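Side-chain contacts in Non-structural maintenance of chromosomes element 1 homolog (Xenopus laevis, PDB 7DG2), which probably acts as a RING-type E3 ubiquitin ligase together with a MAGE partner inside the SMC5-SMC6 complex of DNA repair: residues N81-N85 against D86-M90; K104-E107 against L108-S112; T118-S121 against I122-A126; L143-F146 against V147-W151; L161-R164 against C165-L169. All coordinates share one frame; numbering follows the deposited sequence.

All five contacts join neighbours along the chain, but their settings differ. Contact 5, whose centre lies about 2 Å from that of the chain, and contact 2 mix buried apolar packing with polar groups, whereas contact 3 lies mostly at the surface and depends on hydroxyls at a helix start. Contacts 2 and 3 belong to helices that pack on each other, and Ile122 of contact 3 also touches Leu143 of contact 4. Contact 4 is the far end of a helix, and its Trp151 meets Arg164 of contact 5. Contact 1, a loop, is held mainly by amide and hydroxyl bonds; Arg82 ties it to contact 5, and both meet the Nse4 chain.

Contact 1. Residues N81-N85 against D86-M90; sequences NRVEN and DITKM
Between Asn85 and Lys89 the backbone leaves its extended course and coils into one helical turn, with Lys89 N hydrogen-bonded to Asn85 O at 3.3 Å. Asn85 starts this turn with its amide. Its CG stands between the backbone N and the carbonyl carbon (chi1 66°), which turns OD1 forward to the amides that follow. OD1 accepts from Thr88 N at 2.7 Å, with the donor almost straight ahead of the amide carbonyl, and takes a weak second bond from Ile87 N at 2.8 Å. Thr88 answers with its hydroxyl: Asn85 N points at Thr88 OG1 over 3.0 Å in a nearly straight bond (176°). The same OG1 is also hydrogen-bonded to Gly73 O of the Nse4 chain. Meanwhile the methyl CG2 of Thr88 packs on Val83 CG1 at 3.8 Å and near ND2 of Asn81. That ND2 donates to Val83 O (2.9 Å) and also to Leu72 O of Nse4. Asparagine and threonine suit these places because the amide can reach forward and the hydroxyl back to the main chain, while the methyl packs on Val83. The reciprocal exchange has the pattern of a capping box, and the weak Ile87 bond adds an Asx turn, at the start of a short 3-10 segment.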
# COMPACT_ATOMS: atom_id res chain seq x y z
N ASN A 81 6.16 -1.67 11.20
CA ASN A 81 5.34 -1.99 12.35
C ASN A 81 6.21 -2.52 13.48
O ASN A 81 7.24 -3.16 13.24
CB ASN A 81 4.28 -3.01 11.96
CG ASN A 81 3.41 -3.40 13.11
OD1 ASN A 81 2.96 -2.54 13.86
ND2 ASN A 81 3.19 -4.70 13.28
N ARG A 82 5.81 -2.26 14.72
CA ARG A 82 6.66 -2.60 15.85
C ARG A 82 5.93 -3.38 16.93
O ARG A 82 6.46 -3.50 18.05
CB ARG A 82 7.29 -1.32 16.42
CG ARG A 82 8.55 -0.88 15.64
CD ARG A 82 9.66 -1.90 15.89
NE ARG A 82 10.82 -1.88 14.98
CZ ARG A 82 10.96 -2.66 13.91
NH1 ARG A 82 9.99 -3.51 13.56
NH2 ARG A 82 12.08 -2.59 13.18
N VAL A 83 4.76 -3.96 16.65
CA VAL A 83 4.03 -4.71 17.66
C VAL A 83 3.36 -5.93 17.04
O VAL A 83 2.97 -5.93 15.87
CB VAL A 83 3.00 -3.82 18.40
CG1 VAL A 83 1.82 -3.51 17.50
CG2 VAL A 83 2.54 -4.48 19.69
N GLU A 84 3.22 -6.98 17.84
CA GLU A 84 2.49 -8.17 17.44
C GLU A 84 1.30 -8.30 18.39
O GLU A 84 1.49 -8.58 19.57
CB GLU A 84 3.40 -9.41 17.49
CG GLU A 84 4.75 -9.19 16.77
CD GLU A 84 5.82 -10.26 17.08
OE1 GLU A 84 5.71 -11.39 16.56
OE2 GLU A 84 6.77 -9.94 17.83
N ASN A 85 0.09 -8.06 17.89
CA ASN A 85 -1.09 -8.13 18.77
C ASN A 85 -2.30 -8.62 17.97
O ASN A 85 -2.18 -9.03 16.81
CB ASN A 85 -1.32 -6.77 19.45
CG ASN A 85 -1.71 -5.67 18.48
OD1 ASN A 85 -2.24 -5.92 17.40
ND2 ASN A 85 -1.47 -4.42 18.89
N ASP A 86 -3.47 -8.60 18.61
CA ASP A 86 -4.69 -9.08 17.96
C ASP A 86 -5.09 -8.22 16.78
O ASP A 86 -5.71 -8.71 15.83
CB ASP A 86 -5.85 -9.13 18.97
CG ASP A 86 -5.76 -10.29 19.94
OD1 ASP A 86 -4.83 -11.12 19.81
OD2 ASP A 86 -6.63 -10.36 20.83
N ILE A 87 -4.78 -6.92 16.83
CA ILE A 87 -5.15 -6.04 15.74
C ILE A 87 -4.22 -6.22 14.54
O ILE A 87 -4.68 -6.25 13.39
CB ILE A 87 -5.16 -4.58 16.24
CG1 ILE A 87 -6.22 -4.42 17.34
CG2 ILE A 87 -5.42 -3.62 15.08
CD1 ILE A 87 -6.15 -3.08 18.05
N THR A 88 -2.91 -6.36 14.77
CA THR A 88 -2.02 -6.52 13.62
C THR A 88 -2.31 -7.82 12.89
O THR A 88 -2.14 -7.90 11.67
CB THR A 88 -0.56 -6.47 14.06
OG1 THR A 88 -0.28 -7.51 14.99
CG2 THR A 88 -0.24 -5.13 14.70
N LYS A 89 -2.79 -8.85 13.61
CA LYS A 89 -3.15 -10.09 12.94
C LYS A 89 -4.35 -9.93 12.00
O LYS A 89 -4.62 -10.84 11.21
CB LYS A 89 -3.46 -11.18 13.97
CG LYS A 89 -2.26 -11.60 14.78
CD LYS A 89 -2.67 -12.60 15.86
CE LYS A 89 -1.51 -12.89 16.78
NZ LYS A 89 -1.92 -13.79 17.90
N MET A 90 -5.09 -8.82 12.10
CA MET A 90 -6.19 -8.58 11.18
C MET A 90 -5.73 -8.07 9.82
O MET A 90 -6.57 -7.80 8.96
CB MET A 90 -7.19 -7.60 11.80
CG MET A 90 -7.72 -8.06 13.15
SD MET A 90 -8.68 -6.70 13.89
CE MET A 90 -9.09 -7.38 15.49

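Contact 2. Residues K104-E107 against L108-S112; sequences KTME and LIILS
Met106 and Ile110, one turn apart, lie side by side and point the same way, Met106 CG touching Ile110 CD1 at 3.6 Å. Thr105 and Ile109 make a similar apolar meeting through CG2 and CD1 at 3.8 Å, though these two run at a slant to each other. CG1 of each isoleucine also rests on a main-chain oxygen of the preceding turn, Ile110 CG1 coming within 3.2 Å of Met106 O; these CG1 branches lie beside the backbone N (chi1 -69° for Ile110), which lays the chains back along the helix. Beta-branched and long apolar residues fit here because this face is buried: Ile109 meets Leu161, Met106 meets Leu169, and Thr105 packs against Ile122 and Leu125 of helix 119-128. The order of helices and strands is consistent with a winged-helix domain, in which helix 96-111 would be the first helix. The main-chain bonds are those of a regular alpha-helix, from Leu108 N to Lys104 O (3.0 Å) through Leu111 N to Glu107 O (2.9 Å). Charge gathers on a different side. Lys104 curls round through three bent torsions until NZ reaches OE2 of the extended Glu107 at 2.7 Å, a salt bridge on the syn side of the carboxylate, somewhat out of its plane, while Glu107 CG runs beside Leu111 CD1. Beyond the last turn, the small Ser112 donates from OG to Ile109 O at 3.0 Å.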
# COMPACT_ATOMS: atom_id res chain seq x y z
N LYS A 104 8.48 -20.22 5.93
CA LYS A 104 9.41 -21.30 5.61
C LYS A 104 10.47 -20.83 4.62
O LYS A 104 11.63 -21.25 4.70
CB LYS A 104 8.67 -22.53 5.06
CG LYS A 104 7.67 -23.17 6.03
CD LYS A 104 8.32 -23.55 7.36
CE LYS A 104 9.33 -24.69 7.19
NZ LYS A 104 9.91 -25.10 8.51
N THR A 105 10.09 -19.97 3.67
CA THR A 105 11.07 -19.42 2.73
C THR A 105 12.08 -18.53 3.45
O THR A 105 13.29 -18.62 3.21
CB THR A 105 10.33 -18.64 1.63
OG1 THR A 105 9.46 -19.53 0.91
CG2 THR A 105 11.32 -18.00 0.65
N MET A 106 11.59 -17.66 4.33
CA MET A 106 12.47 -16.85 5.16
C MET A 106 13.42 -17.72 5.98
O MET A 106 14.62 -17.44 6.07
CB MET A 106 11.63 -15.96 6.09
CG MET A 106 12.43 -15.31 7.21
SD MET A 106 11.49 -14.00 8.06
CE MET A 106 10.02 -14.87 8.54
N GLU A 107 12.91 -18.81 6.56
CA GLU A 107 13.76 -19.70 7.34
C GLU A 107 14.86 -20.30 6.47
O GLU A 107 16.03 -20.34 6.88
CB GLU A 107 12.92 -20.80 7.99
CG GLU A 107 13.75 -21.89 8.66
CD GLU A 107 12.90 -23.02 9.22
OE1 GLU A 107 13.44 -23.84 10.00
OE2 GLU A 107 11.69 -23.09 8.89
N LEU A 108 14.52 -20.76 5.27
CA LEU A 108 15.55 -21.30 4.38
C LEU A 108 16.56 -20.23 3.98
O LEU A 108 17.77 -20.51 3.91
CB LEU A 108 14.88 -21.93 3.15
CG LEU A 108 15.78 -22.65 2.16
CD1 LEU A 108 16.69 -23.57 2.92
CD2 LEU A 108 14.90 -23.44 1.19
N ILE A 109 16.09 -19.01 3.73
CA ILE A 109 17.01 -17.91 3.41
C ILE A 109 17.96 -17.65 4.57
O ILE A 109 19.16 -17.46 4.38
CB ILE A 109 16.19 -16.65 3.05
CG1 ILE A 109 15.65 -16.79 1.62
CG2 ILE A 109 17.01 -15.39 3.26
CD1 ILE A 109 14.43 -15.89 1.32
N ILE A 110 17.44 -17.69 5.80
CA ILE A 110 18.26 -17.45 6.98
C ILE A 110 19.29 -18.56 7.16
O ILE A 110 20.45 -18.31 7.52
CB ILE A 110 17.36 -17.31 8.22
CG1 ILE A 110 16.55 -16.02 8.14
CG2 ILE A 110 18.18 -17.37 9.51
CD1 ILE A 110 15.43 -15.96 9.16
N LEU A 111 18.88 -19.80 6.90
CA LEU A 111 19.77 -20.95 7.07
C LEU A 111 20.81 -21.06 5.97
O LEU A 111 21.88 -21.64 6.19
CB LEU A 111 18.95 -22.25 7.07
CG LEU A 111 18.13 -22.61 8.29
CD1 LEU A 111 17.24 -23.79 7.97
CD2 LEU A 111 19.07 -22.94 9.44
N SER A 112 20.52 -20.55 4.78
CA SER A 112 21.39 -20.82 3.64
C SER A 112 22.70 -20.06 3.76
O SER A 112 22.77 -18.97 4.33
CB SER A 112 20.69 -20.43 2.34
OG SER A 112 20.58 -19.03 2.27

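Contact 3. Residues T118-S121 against I122-A126; sequences TSIS and ILNLA
Ser121 sits one turn ahead of Leu125, whose backbone N it receives on its O at 2.9 Å, and Leu125 CG rests on the same oxygen. The serine hydroxyl turns the other way. Placed between the backbone N and the carbonyl carbon (chi1 79°), OG donates back to Thr118 O at 2.9 Å. This oxygen also accepts from Ile122 N at 3.1 Å, so two donors grip the carbonyl of the N-cap residue. Ser121 N meanwhile donates to Thr118 OG1 at 3.2 Å, the N-cap bond that opens helix 119-128, whose place in the chain is consistent with the second helix of a winged-helix domain. Threonine and serine suit this start because short hydroxyls can reach main-chain groups of the first turn. Ile122 is the buried member: its CG1 lies over Thr118 O at 3.5 Å, and beyond the two segments it packs on Thr105 of helix 96-111 and on Val139 and Leu143 of helix 136-148. Ile120 faces outward instead. It runs alongside Asn124, both pointing the same way, with CG2 near ND2 at 3.7 Å, an apolar methyl beside an amide on an exposed surface.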
# COMPACT_ATOMS: atom_id res chain seq x y z
N THR A 118 16.12 -20.88 -3.91
CA THR A 118 15.82 -21.06 -5.32
C THR A 118 14.34 -21.33 -5.53
O THR A 118 13.63 -21.71 -4.60
CB THR A 118 16.60 -22.24 -5.90
OG1 THR A 118 16.20 -23.41 -5.18
CG2 THR A 118 18.10 -22.04 -5.71
N SER A 119 13.88 -21.16 -6.77
CA SER A 119 12.48 -21.49 -7.08
C SER A 119 12.13 -22.93 -6.72
O SER A 119 11.06 -23.18 -6.13
CB SER A 119 12.20 -21.25 -8.57
OG SER A 119 12.22 -19.86 -8.86
N ILE A 120 12.99 -23.89 -7.05
CA ILE A 120 12.67 -25.27 -6.73
C ILE A 120 12.57 -25.47 -5.22
O ILE A 120 11.70 -26.20 -4.73
CB ILE A 120 13.71 -26.22 -7.36
CG1 ILE A 120 13.43 -26.35 -8.87
CG2 ILE A 120 13.66 -27.60 -6.68
CD1 ILE A 120 14.47 -27.18 -9.63
N SER A 121 13.46 -24.83 -4.45
CA SER A 121 13.41 -25.01 -3.01
C SER A 121 12.09 -24.47 -2.44
O SER A 121 11.50 -25.09 -1.55
CB SER A 121 14.62 -24.36 -2.32
OG SER A 121 14.49 -22.95 -2.18
N ILE A 122 11.58 -23.36 -3.00
CA ILE A 122 10.31 -22.81 -2.51
C ILE A 122 9.14 -23.70 -2.92
O ILE A 122 8.20 -23.90 -2.14
CB ILE A 122 10.14 -21.37 -3.00
CG1 ILE A 122 11.24 -20.51 -2.41
CG2 ILE A 122 8.77 -20.81 -2.54
CD1 ILE A 122 11.40 -19.14 -3.06
N LEU A 123 9.20 -24.27 -4.12
CA LEU A 123 8.17 -25.22 -4.54
C LEU A 123 8.16 -26.45 -3.64
O LEU A 123 7.10 -27.01 -3.34
CB LEU A 123 8.39 -25.62 -6.00
CG LEU A 123 8.17 -24.50 -7.03
CD1 LEU A 123 8.64 -24.92 -8.43
CD2 LEU A 123 6.70 -24.09 -7.08
N ASN A 124 9.35 -26.90 -3.20
CA ASN A 124 9.40 -28.06 -2.31
C ASN A 124 8.90 -27.70 -0.92
O ASN A 124 8.16 -28.49 -0.31
CB ASN A 124 10.83 -28.62 -2.26
CG ASN A 124 11.22 -29.33 -3.54
OD1 ASN A 124 10.36 -29.68 -4.34
ND2 ASN A 124 12.54 -29.51 -3.77
N LEU A 125 9.24 -26.51 -0.42
CA LEU A 125 8.64 -26.05 0.84
C LEU A 125 7.13 -26.02 0.75
O LEU A 125 6.43 -26.43 1.69
CB LEU A 125 9.16 -24.66 1.19
CG LEU A 125 10.65 -24.57 1.51
CD1 LEU A 125 11.03 -23.09 1.66
CD2 LEU A 125 10.96 -25.35 2.78
N ALA A 126 6.60 -25.54 -0.37
CA ALA A 126 5.15 -25.43 -0.52
C ALA A 126 4.50 -26.80 -0.52
O ALA A 126 3.39 -26.98 0.01
CB ALA A 126 4.81 -24.70 -1.81

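Contact 4. Residues L143-F146 against V147-W151; sequences LQSF and VQEKW
Phe146 O, near the end of helix 136-148, accepts from Trp151 N at 2.9 Å, a donor approaching almost straight on to the carbonyl, and Phe146 is also backbone-bonded to Leu152. Inside this loop a smaller one closes, Lys150 N to Val147 O at 3.0 Å. Lys150 has left-handed backbone torsions (phi 62°), and the nested pair forms a Schellman motif, which ends the helix and redirects the chain into strand 152-155. In a winged-helix reading of the domain, consistent with its family, this helix would be the third. Further back, Glu149 N donates to Ser145 O at 2.8 Å and Gln148 N to Gln144 O at 2.9 Å, while Gln148 O accepts a hydrogen bond from Arg91 NH1 of the MAGE-domain chain. The Ser145 hydroxyl, swung anti to its amide nitrogen (chi1 177°), has two partners, Tyr94 OH and a water at 2.8 Å. This water donates to Glu149 OE2 at 3.1 Å, bridging one turn of the helix; the glutamate chain bends at chi2, its CG lying 3.3 Å from Ser145 O. On the buried side, where broad rings suit the packed interior, Phe146 CD1 and Trp151 CD1 meet at 4.5 Å, the phenyl also making edge-to-face contacts with Tyr94 and Phe102. Glu149 O lies over one face of the indole near its rim, and Arg164 makes a cation-pi contact with the indole.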
# COMPACT_ATOMS: atom_id res chain seq x y z
N LEU A 143 4.99 -15.40 -5.13
CA LEU A 143 6.35 -14.85 -5.12
C LEU A 143 6.40 -13.51 -5.83
O LEU A 143 7.08 -12.59 -5.38
CB LEU A 143 7.32 -15.84 -5.75
CG LEU A 143 7.56 -17.09 -4.92
CD1 LEU A 143 8.40 -18.08 -5.75
CD2 LEU A 143 8.30 -16.72 -3.65
N GLN A 144 5.66 -13.38 -6.94
CA GLN A 144 5.68 -12.09 -7.62
C GLN A 144 5.06 -11.00 -6.76
O GLN A 144 5.51 -9.85 -6.79
CB GLN A 144 4.98 -12.19 -8.98
CG GLN A 144 4.99 -10.87 -9.77
CD GLN A 144 6.41 -10.30 -9.96
OE1 GLN A 144 7.27 -10.93 -10.59
NE2 GLN A 144 6.65 -9.10 -9.42
N SER A 145 4.05 -11.35 -5.96
CA SER A 145 3.48 -10.39 -5.03
C SER A 145 4.49 -10.01 -3.95
O SER A 145 4.66 -8.82 -3.64
CB SER A 145 2.20 -10.94 -4.40
OG SER A 145 1.70 -10.02 -3.43
N PHE A 146 5.18 -11.00 -3.36
CA PHE A 146 6.18 -10.69 -2.34
C PHE A 146 7.26 -9.77 -2.90
O PHE A 146 7.78 -8.92 -2.18
CB PHE A 146 6.82 -11.98 -1.81
CG PHE A 146 5.92 -12.81 -0.93
CD1 PHE A 146 4.92 -12.23 -0.17
CD2 PHE A 146 6.09 -14.19 -0.86
CE1 PHE A 146 4.08 -13.00 0.64
CE2 PHE A 146 5.27 -14.97 -0.04
CZ PHE A 146 4.26 -14.38 0.70
N VAL A 147 7.61 -9.94 -4.18
CA VAL A 147 8.60 -9.05 -4.79
C VAL A 147 8.01 -7.67 -5.02
O VAL A 147 8.63 -6.65 -4.69
CB VAL A 147 9.13 -9.67 -6.10
CG1 VAL A 147 9.88 -8.63 -6.92
CG2 VAL A 147 10.04 -10.86 -5.76
N GLN A 148 6.80 -7.61 -5.56
CA GLN A 148 6.15 -6.33 -5.81
C GLN A 148 5.98 -5.53 -4.52
O GLN A 148 6.17 -4.31 -4.51
CB GLN A 148 4.79 -6.56 -6.48
CG GLN A 148 3.86 -5.36 -6.47
CD GLN A 148 4.31 -4.28 -7.43
OE1 GLN A 148 5.08 -4.53 -8.36
NE2 GLN A 148 3.84 -3.05 -7.20
N GLU A 149 5.63 -6.20 -3.42
CA GLU A 149 5.44 -5.51 -2.14
C GLU A 149 6.74 -5.29 -1.36
O GLU A 149 6.69 -4.81 -0.23
CB GLU A 149 4.45 -6.29 -1.27
CG GLU A 149 3.11 -6.52 -1.93
CD GLU A 149 2.38 -5.22 -2.24
OE1 GLU A 149 2.21 -4.41 -1.30
OE2 GLU A 149 1.99 -5.03 -3.41
N LYS A 150 7.88 -5.66 -1.93
CA LYS A 150 9.19 -5.45 -1.32
C LYS A 150 9.34 -6.21 -0.00
O LYS A 150 9.94 -5.71 0.96
CB LYS A 150 9.48 -3.95 -1.14
CG LYS A 150 9.62 -3.24 -2.47
CD LYS A 150 9.71 -1.74 -2.27
CE LYS A 150 10.37 -1.07 -3.46
NZ LYS A 150 10.06 -1.76 -4.74
N TRP A 151 8.83 -7.44 0.05
CA TRP A 151 9.20 -8.36 1.12
C TRP A 151 10.34 -9.27 0.69
O TRP A 151 11.21 -9.60 1.51
CB TRP A 151 8.00 -9.22 1.58
CG TRP A 151 6.91 -8.35 2.11
CD1 TRP A 151 5.64 -8.21 1.60
CD2 TRP A 151 7.00 -7.45 3.22
NE1 TRP A 151 4.94 -7.28 2.34
CE2 TRP A 151 5.75 -6.80 3.34
CE3 TRP A 151 8.02 -7.12 4.12
CZ2 TRP A 151 5.49 -5.84 4.33
CZ3 TRP A 151 7.77 -6.16 5.11
CH2 TRP A 151 6.51 -5.54 5.21
O HOH W 1 0.98 -7.63 -4.74

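Contact 5. Residues L161-R164 against C165-L169; sequences LHTR and CIMEL. With ACT (acetate ion), chain D.
The Arg164 guanidinium meets Glu168 through a water at its edge: NE donates in plane to the water at 2.9 Å, and the water probably donates to Glu168 OE2 at 2.8 Å. Another part of that edge is taken by an acetate ion, probably from the crystallisation liquor, whose O accepts from NH1 at 2.9 Å and 169°. The arginine can carry its charge this far because its chain is extended from CG to NE. His162 is the second flat group. Its ND1 receives Arg164 N at 2.9 Å, the donor lying in the ring plane and the bond nearly straight (173°); this is the N-cap bond of helix 163-176, and the acceptor role of ND1 is consistent with a neutral imidazole. His162 O in turn accepts Ile166 N. Apolar contacts line the other sides. Leu161 CD2 reaches Cys165 SG at 4.0 Å, and the small thiol residue packs on Phe102 as well. Leu161 CB touches Ile166 CG1 at 3.9 Å. Thr163 CG2 meets Met167 SD at 3.7 Å, and the flexible methionine packs further on Ile20 and Ala78. Glu168 has further donors in Asn81 N and, from the Nse4 chain, Met71 N and Leu72 N. Several donors so converge on a buried carboxylate, which would probably favour its ionised form, and this charge, linked through the water, probably balances part of that on Arg164.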
# COMPACT_ATOMS: atom_id res chain seq x y z
N LEU A 161 15.61 -11.89 1.29
CA LEU A 161 14.77 -10.92 1.98
C LEU A 161 15.09 -9.52 1.47
O LEU A 161 16.25 -9.16 1.29
CB LEU A 161 15.01 -10.97 3.49
CG LEU A 161 14.73 -12.28 4.21
CD1 LEU A 161 14.90 -12.06 5.70
CD2 LEU A 161 13.33 -12.77 3.88
N HIS A 162 14.04 -8.72 1.25
CA HIS A 162 14.25 -7.31 0.91
C HIS A 162 14.82 -6.57 2.11
O HIS A 162 14.62 -6.95 3.26
CB HIS A 162 12.91 -6.68 0.48
CG HIS A 162 13.06 -5.39 -0.28
ND1 HIS A 162 13.35 -4.19 0.33
CD2 HIS A 162 12.95 -5.12 -1.60
CE1 HIS A 162 13.42 -3.24 -0.59
NE2 HIS A 162 13.19 -3.78 -1.77
N THR A 163 15.55 -5.48 1.83
CA THR A 163 15.98 -4.60 2.92
C THR A 163 14.81 -4.22 3.83
O THR A 163 14.94 -4.21 5.05
CB THR A 163 16.64 -3.35 2.35
OG1 THR A 163 17.75 -3.74 1.54
CG2 THR A 163 17.12 -2.44 3.47
N ARG A 164 13.65 -3.94 3.23
CA ARG A 164 12.47 -3.61 4.03
C ARG A 164 12.13 -4.71 5.01
O ARG A 164 11.78 -4.45 6.17
CB ARG A 164 11.28 -3.36 3.11
CG ARG A 164 10.02 -2.95 3.90
CD ARG A 164 8.76 -3.30 3.14
NE ARG A 164 7.55 -2.75 3.76
CZ ARG A 164 6.39 -2.67 3.12
NH1 ARG A 164 6.30 -3.06 1.86
NH2 ARG A 164 5.32 -2.17 3.72
N CYS A 165 12.23 -5.97 4.56
CA CYS A 165 11.89 -7.09 5.42
C CYS A 165 12.89 -7.23 6.56
O CYS A 165 12.49 -7.44 7.71
CB CYS A 165 11.86 -8.36 4.58
SG CYS A 165 11.24 -9.79 5.50
N ILE A 166 14.19 -7.11 6.27
CA ILE A 166 15.19 -7.19 7.33
C ILE A 166 14.99 -6.06 8.34
O ILE A 166 15.09 -6.26 9.56
CB ILE A 166 16.60 -7.17 6.72
CG1 ILE A 166 16.74 -8.31 5.72
CG2 ILE A 166 17.65 -7.23 7.82
CD1 ILE A 166 18.00 -8.19 4.81
N MET A 167 14.70 -4.85 7.85
CA MET A 167 14.51 -3.72 8.76
C MET A 167 13.34 -3.95 9.70
O MET A 167 13.45 -3.74 10.91
CB MET A 167 14.32 -2.43 7.95
CG MET A 167 15.62 -1.94 7.28
SD MET A 167 15.42 -0.53 6.18
CE MET A 167 14.99 0.77 7.35
N GLU A 168 12.21 -4.44 9.16
CA GLU A 168 11.06 -4.64 10.03
C GLU A 168 11.21 -5.86 10.93
O GLU A 168 10.79 -5.84 12.10
CB GLU A 168 9.79 -4.76 9.20
CG GLU A 168 8.54 -4.78 10.08
CD GLU A 168 7.28 -4.69 9.27
OE1 GLU A 168 6.81 -5.74 8.78
OE2 GLU A 168 6.78 -3.56 9.09
N LEU A 169 11.80 -6.94 10.42
CA LEU A 169 11.85 -8.21 11.12
C LEU A 169 13.18 -8.46 11.84
O LEU A 169 13.39 -9.58 12.32
CB LEU A 169 11.57 -9.37 10.16
CG LEU A 169 10.16 -9.41 9.56
CD1 LEU A 169 9.95 -10.72 8.80
CD2 LEU A 169 9.14 -9.29 10.63
C ACT D . 3.60 -1.56 0.45
O ACT D . 3.58 -2.80 0.75
OXT ACT D . 3.20 -0.57 1.14
CH3 ACT D . 4.23 -1.22 -0.95
O HOH W 2 7.16 -2.27 6.61